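Local coordinates for protein histidinol-phosphatase (Listeria monocytogenes serotype 4b str. H7858, PDB 6NLR) that probably hydrolyses histidinol phosphate to histidinol in histidine biosynthesis, using a trinuclear metal centre of the PHP phosphatase family, at residues M1-H14 against E29-A41. Numbering follows the deposited sequence.
Sequences MKRDGHTHTEFCPH and ELDFDEYSIVEHA. With MN (manganese (II) ion), chain D; CO (cobalt (II) ion), chain F.
Asp-4 and Ser-36 lie on the parallel neighbouring strands 3-7 and 34-40 of a beta-alpha-beta unit, joined by helix 20-29, in the TIM-barrel-like PHP domain. Asp-4 N donates to Glu-34 O, and Ser-36 N to Asp-4 O, both at 2.9 Å. A water accepts from Arg-3 NE and donates to Asp-4 O and Ser-36 OG; Asp-117 salt-bridges Arg-3 NH2 and hydrogen-bonds Ser-36 OG. Just before the strand, Lys-2 is long enough to lay CE over the Phe-32 face while NZ reaches Leu-30 O (2.9 Å). Thr-7 carries hydroxyl and methyl on one carbon: OG1, between backbone N and carbonyl carbon (chi1 74°), donates to Ser-36 O and accepts from a second water, while CG2 covers the Tyr-35 ring.

At the strand's C-terminal end, His-6 and His-8 bind cobalt through NE2, alongside Glu-93 and Asp-258; His-40 binds manganese with His-260. The His-8 and His-40 rings form an offset stack. Buried Glu-39 suits the second shell because its carboxylate offers two acceptors: OE1 for Thr-9 OG1 (2.6 Å), OE2 for His-40 N and His-8 ND1. The latter bond, 2.9 Å and 50° out of the carboxylate plane, helps the NE2-cobalt bond hold the imidazole's rotation.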
# COMPACT_ATOMS: atom_id res chain seq x y z
N MSE A 1 22.58 4.28 0.41
CA MSE A 1 21.82 3.60 -0.70
C MSE A 1 20.54 4.38 -0.95
O MSE A 1 20.17 5.24 -0.16
CB MSE A 1 21.50 2.13 -0.36
CG MSE A 1 22.71 1.24 -0.16
SE MSE A 1 24.12 1.43 -1.53
CE MSE A 1 25.40 2.88 -1.13
N LYS A 2 19.88 4.09 -2.07
CA LYS A 2 18.69 4.83 -2.43
C LYS A 2 17.66 3.90 -3.09
O LYS A 2 17.80 3.57 -4.27
CB LYS A 2 19.05 6.02 -3.31
CG LYS A 2 17.93 7.03 -3.44
CD LYS A 2 18.37 8.43 -3.87
CE LYS A 2 17.16 9.22 -4.32
NZ LYS A 2 17.50 10.62 -4.65
N ARG A 3 16.63 3.54 -2.33
CA ARG A 3 15.69 2.47 -2.70
C ARG A 3 14.26 3.01 -2.70
O ARG A 3 13.86 3.67 -1.72
CB ARG A 3 15.86 1.33 -1.70
CG ARG A 3 14.88 0.19 -1.90
CD ARG A 3 15.17 -0.99 -0.99
NE ARG A 3 14.15 -2.01 -1.22
CZ ARG A 3 13.84 -2.98 -0.38
NH1 ARG A 3 14.48 -3.11 0.77
NH2 ARG A 3 12.87 -3.83 -0.70
N ASP A 4 13.50 2.68 -3.74
CA ASP A 4 12.02 2.85 -3.76
C ASP A 4 11.41 1.45 -3.70
O ASP A 4 11.68 0.63 -4.60
CB ASP A 4 11.59 3.71 -4.96
CG ASP A 4 10.12 4.11 -4.92
OD1 ASP A 4 9.34 3.54 -4.09
OD2 ASP A 4 9.73 4.99 -5.75
N GLY A 5 10.63 1.18 -2.66
CA GLY A 5 10.02 -0.14 -2.43
C GLY A 5 8.59 -0.20 -2.92
O GLY A 5 7.96 -1.25 -2.67
N HIS A 6 8.07 0.82 -3.61
CA HIS A 6 6.61 0.86 -3.92
C HIS A 6 6.32 1.69 -5.19
O HIS A 6 6.12 2.92 -5.09
CB HIS A 6 5.86 1.32 -2.67
CG HIS A 6 4.39 1.10 -2.71
ND1 HIS A 6 3.63 1.07 -1.56
CD2 HIS A 6 3.53 0.95 -3.74
CE1 HIS A 6 2.36 0.90 -1.88
NE2 HIS A 6 2.27 0.82 -3.21
N THR A 7 6.23 1.03 -6.34
CA THR A 7 5.87 1.69 -7.63
C THR A 7 4.88 0.83 -8.42
O THR A 7 4.83 -0.41 -8.21
CB THR A 7 7.10 1.99 -8.49
OG1 THR A 7 7.59 0.77 -9.05
CG2 THR A 7 8.18 2.68 -7.69
N HIS A 8 4.17 1.49 -9.32
CA HIS A 8 3.12 0.93 -10.20
C HIS A 8 3.52 1.18 -11.66
O HIS A 8 4.57 1.81 -11.90
CB HIS A 8 1.76 1.52 -9.78
CG HIS A 8 1.37 1.09 -8.40
ND1 HIS A 8 0.79 -0.14 -8.16
CD2 HIS A 8 1.55 1.67 -7.20
CE1 HIS A 8 0.58 -0.27 -6.86
NE2 HIS A 8 1.07 0.82 -6.24
N THR A 9 2.69 0.70 -12.59
CA THR A 9 3.03 0.57 -14.03
C THR A 9 1.80 0.87 -14.89
O THR A 9 0.73 1.18 -14.32
CB THR A 9 3.50 -0.86 -14.32
OG1 THR A 9 2.40 -1.77 -14.22
CG2 THR A 9 4.59 -1.31 -13.37
N GLU A 10 1.96 0.74 -16.21
CA GLU A 10 0.85 0.82 -17.19
C GLU A 10 -0.16 -0.32 -16.95
O GLU A 10 -1.27 -0.21 -17.48
CB GLU A 10 1.36 0.84 -18.64
CG GLU A 10 2.03 -0.46 -19.11
CD GLU A 10 3.52 -0.64 -18.75
OE1 GLU A 10 4.05 0.09 -17.86
OE2 GLU A 10 4.13 -1.56 -19.32
N PHE A 11 0.17 -1.35 -16.17
CA PHE A 11 -0.77 -2.47 -15.86
C PHE A 11 -1.78 -2.06 -14.78
O PHE A 11 -2.69 -2.82 -14.47
CB PHE A 11 -0.00 -3.75 -15.52
CG PHE A 11 0.56 -4.43 -16.74
CD1 PHE A 11 1.81 -4.09 -17.24
CD2 PHE A 11 -0.17 -5.39 -17.42
CE1 PHE A 11 2.32 -4.70 -18.38
CE2 PHE A 11 0.33 -5.99 -18.56
CZ PHE A 11 1.58 -5.66 -19.03
N CYS A 12 -1.62 -0.87 -14.20
CA CYS A 12 -2.54 -0.33 -13.17
C CYS A 12 -3.67 0.42 -13.88
O CYS A 12 -3.43 1.48 -14.45
CB CYS A 12 -1.81 0.61 -12.23
SG CYS A 12 -2.91 1.23 -10.93
N PRO A 13 -4.93 -0.06 -13.85
CA PRO A 13 -6.02 0.59 -14.58
C PRO A 13 -6.33 2.03 -14.09
O PRO A 13 -6.79 2.80 -14.87
CB PRO A 13 -7.25 -0.33 -14.41
CG PRO A 13 -6.67 -1.64 -13.85
CD PRO A 13 -5.40 -1.25 -13.11
N HIS A 14 -6.01 2.38 -12.84
CA HIS A 14 -6.28 3.73 -12.27
C HIS A 14 -5.01 4.60 -12.27
O HIS A 14 -5.07 5.70 -11.71
CB HIS A 14 -6.86 3.62 -10.85
CG HIS A 14 -6.03 2.84 -9.88
ND1 HIS A 14 -5.05 3.40 -9.09
CD2 HIS A 14 -6.07 1.53 -9.55
CE1 HIS A 14 -4.52 2.45 -8.34
NE2 HIS A 14 -5.12 1.30 -8.60
N GLU A 29 17.83 8.73 -13.27
CA GLU A 29 18.21 10.16 -13.30
C GLU A 29 18.26 10.70 -11.86
O GLU A 29 19.10 11.55 -11.60
CB GLU A 29 17.21 10.93 -14.17
CG GLU A 29 17.48 12.41 -14.36
CD GLU A 29 16.26 13.13 -14.96
OE1 GLU A 29 15.45 12.46 -15.67
OE2 GLU A 29 16.10 14.34 -14.71
N LEU A 30 17.38 10.24 -10.97
CA LEU A 30 17.35 10.73 -9.56
C LEU A 30 18.23 9.85 -8.66
O LEU A 30 18.03 9.92 -7.43
CB LEU A 30 15.89 10.75 -9.06
CG LEU A 30 14.96 11.70 -9.80
CD1 LEU A 30 13.59 11.76 -9.14
CD2 LEU A 30 15.58 13.09 -9.91
N ASP A 31 19.09 9.00 -9.23
CA ASP A 31 20.14 8.25 -8.48
C ASP A 31 19.54 7.15 -7.59
O ASP A 31 20.20 6.77 -6.61
CB ASP A 31 20.98 9.19 -7.61
CG ASP A 31 21.74 10.22 -8.44
OD1 ASP A 31 22.41 9.80 -9.41
OD2 ASP A 31 21.63 11.42 -8.11
N PHE A 32 18.37 6.61 -7.91
CA PHE A 32 17.88 5.39 -7.22
C PHE A 32 18.81 4.25 -7.65
O PHE A 32 19.16 4.23 -8.81
CB PHE A 32 16.41 5.12 -7.53
CG PHE A 32 15.50 6.00 -6.71
CD1 PHE A 32 15.17 7.27 -7.14
CD2 PHE A 32 15.05 5.58 -5.46
CE1 PHE A 32 14.39 8.10 -6.36
CE2 PHE A 32 14.26 6.40 -4.68
CZ PHE A 32 13.92 7.66 -5.13
N ASP A 33 19.23 3.37 -6.74
CA ASP A 33 19.98 2.16 -7.15
C ASP A 33 19.12 0.91 -6.93
O ASP A 33 19.53 -0.14 -7.39
CB ASP A 33 21.34 2.08 -6.46
CG ASP A 33 21.29 2.46 -5.01
OD1 ASP A 33 20.53 1.78 -4.29
OD2 ASP A 33 21.96 3.47 -4.63
N GLU A 34 17.94 1.02 -6.33
CA GLU A 34 17.07 -0.16 -6.08
C GLU A 34 15.61 0.28 -6.19
O GLU A 34 15.26 1.36 -5.70
CB GLU A 34 17.39 -0.75 -4.73
CG GLU A 34 16.81 -2.11 -4.53
CD GLU A 34 17.34 -2.83 -3.30
OE1 GLU A 34 18.14 -2.23 -2.60
OE2 GLU A 34 16.93 -3.97 -3.06
N TYR A 35 14.79 -0.53 -6.86
CA TYR A 35 13.46 -0.12 -7.37
C TYR A 35 12.56 -1.35 -7.43
O TYR A 35 12.92 -2.31 -8.15
CB TYR A 35 13.69 0.57 -8.70
CG TYR A 35 12.48 1.19 -9.35
CD1 TYR A 35 11.61 0.42 -10.09
CD2 TYR A 35 12.25 2.56 -9.30
CE1 TYR A 35 10.53 0.97 -10.76
CE2 TYR A 35 11.17 3.12 -9.94
CZ TYR A 35 10.31 2.33 -10.68
OH TYR A 35 9.25 2.87 -11.36
N SER A 36 11.43 -1.33 -6.72
CA SER A 36 10.45 -2.43 -6.70
C SER A 36 9.20 -2.04 -7.49
O SER A 36 8.57 -0.99 -7.21
CB SER A 36 10.12 -2.86 -5.28
OG SER A 36 11.23 -3.50 -4.68
N ILE A 37 8.87 -2.87 -8.47
CA ILE A 37 7.59 -2.85 -9.20
C ILE A 37 6.66 -3.79 -8.46
O ILE A 37 6.89 -5.02 -8.51
CB ILE A 37 7.80 -3.27 -10.66
CG1 ILE A 37 8.83 -2.38 -11.35
CG2 ILE A 37 6.46 -3.28 -11.37
CD1 ILE A 37 9.36 -2.97 -12.63
N VAL A 38 5.67 -3.22 -7.78
CA VAL A 38 4.71 -3.99 -6.96
C VAL A 38 3.30 -3.60 -7.41
O VAL A 38 2.59 -2.86 -6.70
CB VAL A 38 4.99 -3.80 -5.45
CG1 VAL A 38 6.22 -4.61 -5.04
CG2 VAL A 38 5.18 -2.34 -5.06
N GLU A 39 2.93 -4.08 -8.58
CA GLU A 39 1.63 -3.76 -9.19
C GLU A 39 0.51 -4.39 -8.35
O GLU A 39 0.74 -5.44 -7.70
CB GLU A 39 1.60 -4.24 -10.64
CG GLU A 39 0.44 -3.67 -11.39
CD GLU A 39 0.34 -2.15 -11.23
OE1 GLU A 39 1.03 -1.45 -11.98
OE2 GLU A 39 -0.41 -1.71 -10.34
N HIS A 40 -0.67 -3.77 -8.35
CA HIS A 40 -1.86 -4.34 -7.67
C HIS A 40 -2.15 -5.75 -8.16
O HIS A 40 -2.33 -5.93 -9.39
CB HIS A 40 -3.07 -3.46 -7.91
CG HIS A 40 -2.89 -2.11 -7.33
ND1 HIS A 40 -2.95 -1.90 -5.97
CD2 HIS A 40 -2.66 -0.92 -7.92
CE1 HIS A 40 -2.77 -0.61 -5.73
NE2 HIS A 40 -2.58 0.00 -6.91
N ALA A 41 -2.23 -6.72 -7.25
CA ALA A 41 -2.62 -8.11 -7.58
C ALA A 41 -4.09 -8.11 -7.98
O ALA A 41 -4.86 -7.37 -7.40
CB ALA A 41 -2.39 -9.03 -6.42
MN MN D . -2.70 2.11 -7.29
CO CO F . 0.43 1.25 -4.19
O HOH W 1 13.09 -1.69 -3.90
O HOH W 2 7.15 1.11 -11.64
O HOH W 3 -0.69 1.77 -2.35